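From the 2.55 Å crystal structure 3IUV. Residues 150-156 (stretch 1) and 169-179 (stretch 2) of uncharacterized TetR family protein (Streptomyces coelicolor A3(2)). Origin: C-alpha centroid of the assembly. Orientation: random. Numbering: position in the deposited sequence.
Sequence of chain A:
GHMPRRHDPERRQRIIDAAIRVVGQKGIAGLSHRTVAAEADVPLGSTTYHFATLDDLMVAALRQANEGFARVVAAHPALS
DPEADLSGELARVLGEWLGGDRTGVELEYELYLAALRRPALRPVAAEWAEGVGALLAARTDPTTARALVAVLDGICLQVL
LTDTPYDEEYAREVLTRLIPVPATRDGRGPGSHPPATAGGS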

# COMPACT_ATOMS: atom_id res chain seq x y z
N ALA A 150 6.13 -9.41 -3.45
CA ALA A 150 5.26 -8.41 -4.04
C ALA A 150 3.78 -8.82 -3.94
O ALA A 150 2.87 -7.99 -3.75
N VAL A 151 3.52 -10.11 -4.05
CA VAL A 151 2.15 -10.57 -4.03
C VAL A 151 1.59 -10.68 -2.61
O VAL A 151 0.41 -10.42 -2.39
N LEU A 152 2.43 -11.00 -1.63
CA LEU A 152 1.99 -10.91 -0.24
C LEU A 152 1.37 -9.54 0.03
O LEU A 152 0.22 -9.44 0.46
N ASP A 153 2.14 -8.49 -0.23
CA ASP A 153 1.66 -7.13 -0.06
C ASP A 153 0.38 -6.84 -0.83
O ASP A 153 -0.57 -6.28 -0.28
N GLY A 154 0.36 -7.20 -2.10
CA GLY A 154 -0.82 -7.04 -2.95
C GLY A 154 -2.04 -7.71 -2.37
O GLY A 154 -3.02 -7.05 -2.01
N ILE A 155 -1.98 -9.03 -2.25
CA ILE A 155 -3.03 -9.79 -1.58
C ILE A 155 -3.46 -9.09 -0.28
O ILE A 155 -4.63 -8.81 -0.08
N CYS A 156 -2.52 -8.78 0.61
CA CYS A 156 -2.90 -8.12 1.85
C CYS A 156 -3.59 -6.82 1.55
O CYS A 156 -4.66 -6.52 2.11
N GLU A 169 -7.48 -20.28 -0.04
CA GLU A 169 -7.37 -21.19 -1.17
C GLU A 169 -6.82 -20.38 -2.33
O GLU A 169 -5.95 -20.84 -3.10
N TYR A 170 -7.33 -19.16 -2.41
CA TYR A 170 -6.98 -18.20 -3.44
C TYR A 170 -5.50 -17.85 -3.39
O TYR A 170 -4.79 -17.91 -4.41
N ALA A 171 -5.02 -17.47 -2.21
CA ALA A 171 -3.64 -17.04 -2.12
C ALA A 171 -2.77 -18.23 -2.48
O ALA A 171 -1.83 -18.11 -3.27
N ARG A 172 -3.14 -19.39 -1.94
CA ARG A 172 -2.40 -20.62 -2.18
C ARG A 172 -2.22 -20.83 -3.67
O ARG A 172 -1.11 -21.01 -4.16
N GLU A 173 -3.33 -20.80 -4.38
CA GLU A 173 -3.31 -20.88 -5.83
C GLU A 173 -2.37 -19.84 -6.49
O GLU A 173 -1.56 -20.19 -7.35
N VAL A 174 -2.45 -18.59 -6.06
CA VAL A 174 -1.72 -17.50 -6.70
C VAL A 174 -0.24 -17.69 -6.50
O VAL A 174 0.56 -17.64 -7.44
N LEU A 175 0.11 -17.90 -5.24
CA LEU A 175 1.47 -18.16 -4.83
C LEU A 175 2.10 -19.33 -5.59
O LEU A 175 3.23 -19.22 -6.11
N THR A 176 1.37 -20.43 -5.70
CA THR A 176 1.86 -21.61 -6.44
C THR A 176 2.30 -21.28 -7.87
O THR A 176 3.25 -21.87 -8.39
N ARG A 177 1.60 -20.34 -8.51
CA ARG A 177 1.93 -19.97 -9.88
C ARG A 177 3.25 -19.24 -10.03
O ARG A 177 3.85 -19.23 -11.10
N LEU A 178 3.69 -18.60 -8.96
CA LEU A 178 4.93 -17.86 -8.99
C LEU A 178 6.06 -18.80 -8.67
O LEU A 178 7.22 -18.48 -8.85
N ILE A 179 5.71 -19.98 -8.18
CA ILE A 179 6.71 -20.96 -7.82
C ILE A 179 6.88 -21.94 -8.99
O ILE A 179 5.91 -22.53 -9.47

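Two helices that run nearly antiparallel can be joined by a few interleaved aliphatic side chains, and this pair from a TetR family protein is a compact example. Their axes cross at 155° and come no closer than 11.0 Å, a separation bridged by side chains. No hydrogen bond spans it; the fit is one of shape.

Stretch 1 supplies two principal bumps, Val151 and Ile155, one helical turn apart and both with CA-to-CB bonds directed toward the partner. Val151 (chi1 p) spreads its two methyls among three residues. Val151 CG1 lies 3.3 Å from Leu175 CD2, a tight apolar approach, and 3.6 Å from Leu178 CD1, while Val151 CG2 sits 3.8 Å from Val174 CG1. The hollow it enters is thus lined by Val174, Leu175 and Leu178. Leu175 (m, t) leaves its helix sideways, yet its end bends inward, and Leu152 (m, p) does likewise from the other helix; their tips meet more loosely, with Leu152 CD1 4.4 Å from Leu175 CD2.

Ile155 (m, t) has the largest area covered by the opposing stretch. Ile155 CD1 lies 4.0 Å from Ala171 CB, where the isoleucine tip rests beside the alanine methyl, whose CA-to-CB bond points sideways, and 4.4 Å from Val174 CG1. Val174 (t) therefore stands between the two bumps and touches both. Tyr170 (t) also starts sideways, but its ring swings in, bringing Tyr170 CE1 to 4.3 Å from Ile155 CG1 at an oblique angle.

Polar groups are kept off this seam. On stretch 2, Arg177 NE forms a salt bridge with Glu173 OE1 at 3.1 Å, and Thr176 OG1 donates a hydrogen bond to Arg172 O at 2.9 Å, while the closest contacts across the interface are all between carbon atoms.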

# COMPACT_ATOMS: atom_id res chain seq x y z
CB ALA A 150 5.65 -8.18 -5.50
CB VAL A 151 1.99 -11.87 -4.82
CG1 VAL A 151 2.54 -13.06 -4.03
CG2 VAL A 151 0.56 -12.06 -5.19
CB LEU A 152 3.14 -11.17 0.73
CG LEU A 152 3.50 -12.66 0.91
CD1 LEU A 152 4.40 -13.17 -0.20
CD2 LEU A 152 4.17 -12.93 2.25
CB ASP A 153 2.74 -6.12 -0.47
CG ASP A 153 3.31 -5.37 0.71
OD1 ASP A 153 2.69 -5.37 1.79
OD2 ASP A 153 4.39 -4.77 0.54
CB ILE A 155 -2.60 -11.28 -1.33
CG1 ILE A 155 -2.61 -12.06 -2.66
CG2 ILE A 155 -3.48 -11.96 -0.27
CD1 ILE A 155 -1.79 -13.39 -2.67
CB CYS A 156 -1.69 -7.86 2.75
SG CYS A 156 -0.91 -9.38 3.29
CB GLU A 169 -8.75 -21.75 -1.54
CG GLU A 169 -9.62 -22.19 -0.36
CD GLU A 169 -11.08 -22.42 -0.75
OE1 GLU A 169 -11.97 -22.02 0.05
OE2 GLU A 169 -11.35 -22.99 -1.83
CB TYR A 170 -7.84 -16.94 -3.28
CG TYR A 170 -7.37 -15.74 -4.08
CD1 TYR A 170 -6.78 -14.63 -3.46
CD2 TYR A 170 -7.51 -15.72 -5.47
CE1 TYR A 170 -6.36 -13.54 -4.20
CE2 TYR A 170 -7.07 -14.64 -6.22
CZ TYR A 170 -6.51 -13.55 -5.59
OH TYR A 170 -6.09 -12.47 -6.36
CB ALA A 171 -3.34 -16.51 -0.72
CB ARG A 172 -3.13 -21.81 -1.57
CG ARG A 172 -2.24 -22.66 -0.69
CD ARG A 172 -2.24 -24.09 -1.13
NE ARG A 172 -1.98 -24.20 -2.56
CZ ARG A 172 -2.26 -25.27 -3.29
NH1 ARG A 172 -2.81 -26.34 -2.72
NH2 ARG A 172 -1.99 -25.27 -4.58
CB GLU A 173 -4.73 -20.71 -6.38
CG GLU A 173 -4.82 -20.70 -7.89
CD GLU A 173 -4.45 -22.03 -8.50
OE1 GLU A 173 -3.88 -22.03 -9.62
OE2 GLU A 173 -4.71 -23.06 -7.85
CB VAL A 174 -2.07 -16.13 -6.08
CG1 VAL A 174 -1.20 -15.05 -6.65
CG2 VAL A 174 -3.54 -15.77 -6.30
CB LEU A 175 1.51 -18.37 -3.31
CG LEU A 175 1.03 -17.14 -2.50
CD1 LEU A 175 0.82 -17.44 -1.02
CD2 LEU A 175 1.99 -15.99 -2.64
CB THR A 176 0.79 -22.72 -6.50
OG1 THR A 176 0.51 -23.19 -5.17
CG2 THR A 176 1.28 -23.89 -7.36
CB ARG A 177 0.83 -19.10 -10.46
CG ARG A 177 -0.47 -19.85 -10.64
CD ARG A 177 -1.55 -18.87 -10.99
NE ARG A 177 -2.86 -19.50 -11.04
CZ ARG A 177 -3.86 -19.08 -11.82
NH1 ARG A 177 -3.69 -18.02 -12.62
NH2 ARG A 177 -5.02 -19.72 -11.80
CB LEU A 178 4.88 -16.74 -7.96
CG LEU A 178 3.64 -15.87 -8.14
CD1 LEU A 178 3.32 -15.11 -6.86
CD2 LEU A 178 3.84 -14.94 -9.32
CB ILE A 179 6.32 -21.63 -6.47
CG1 ILE A 179 6.26 -20.56 -5.37
CG2 ILE A 179 7.30 -22.73 -6.07
CD1 ILE A 179 5.76 -21.07 -4.04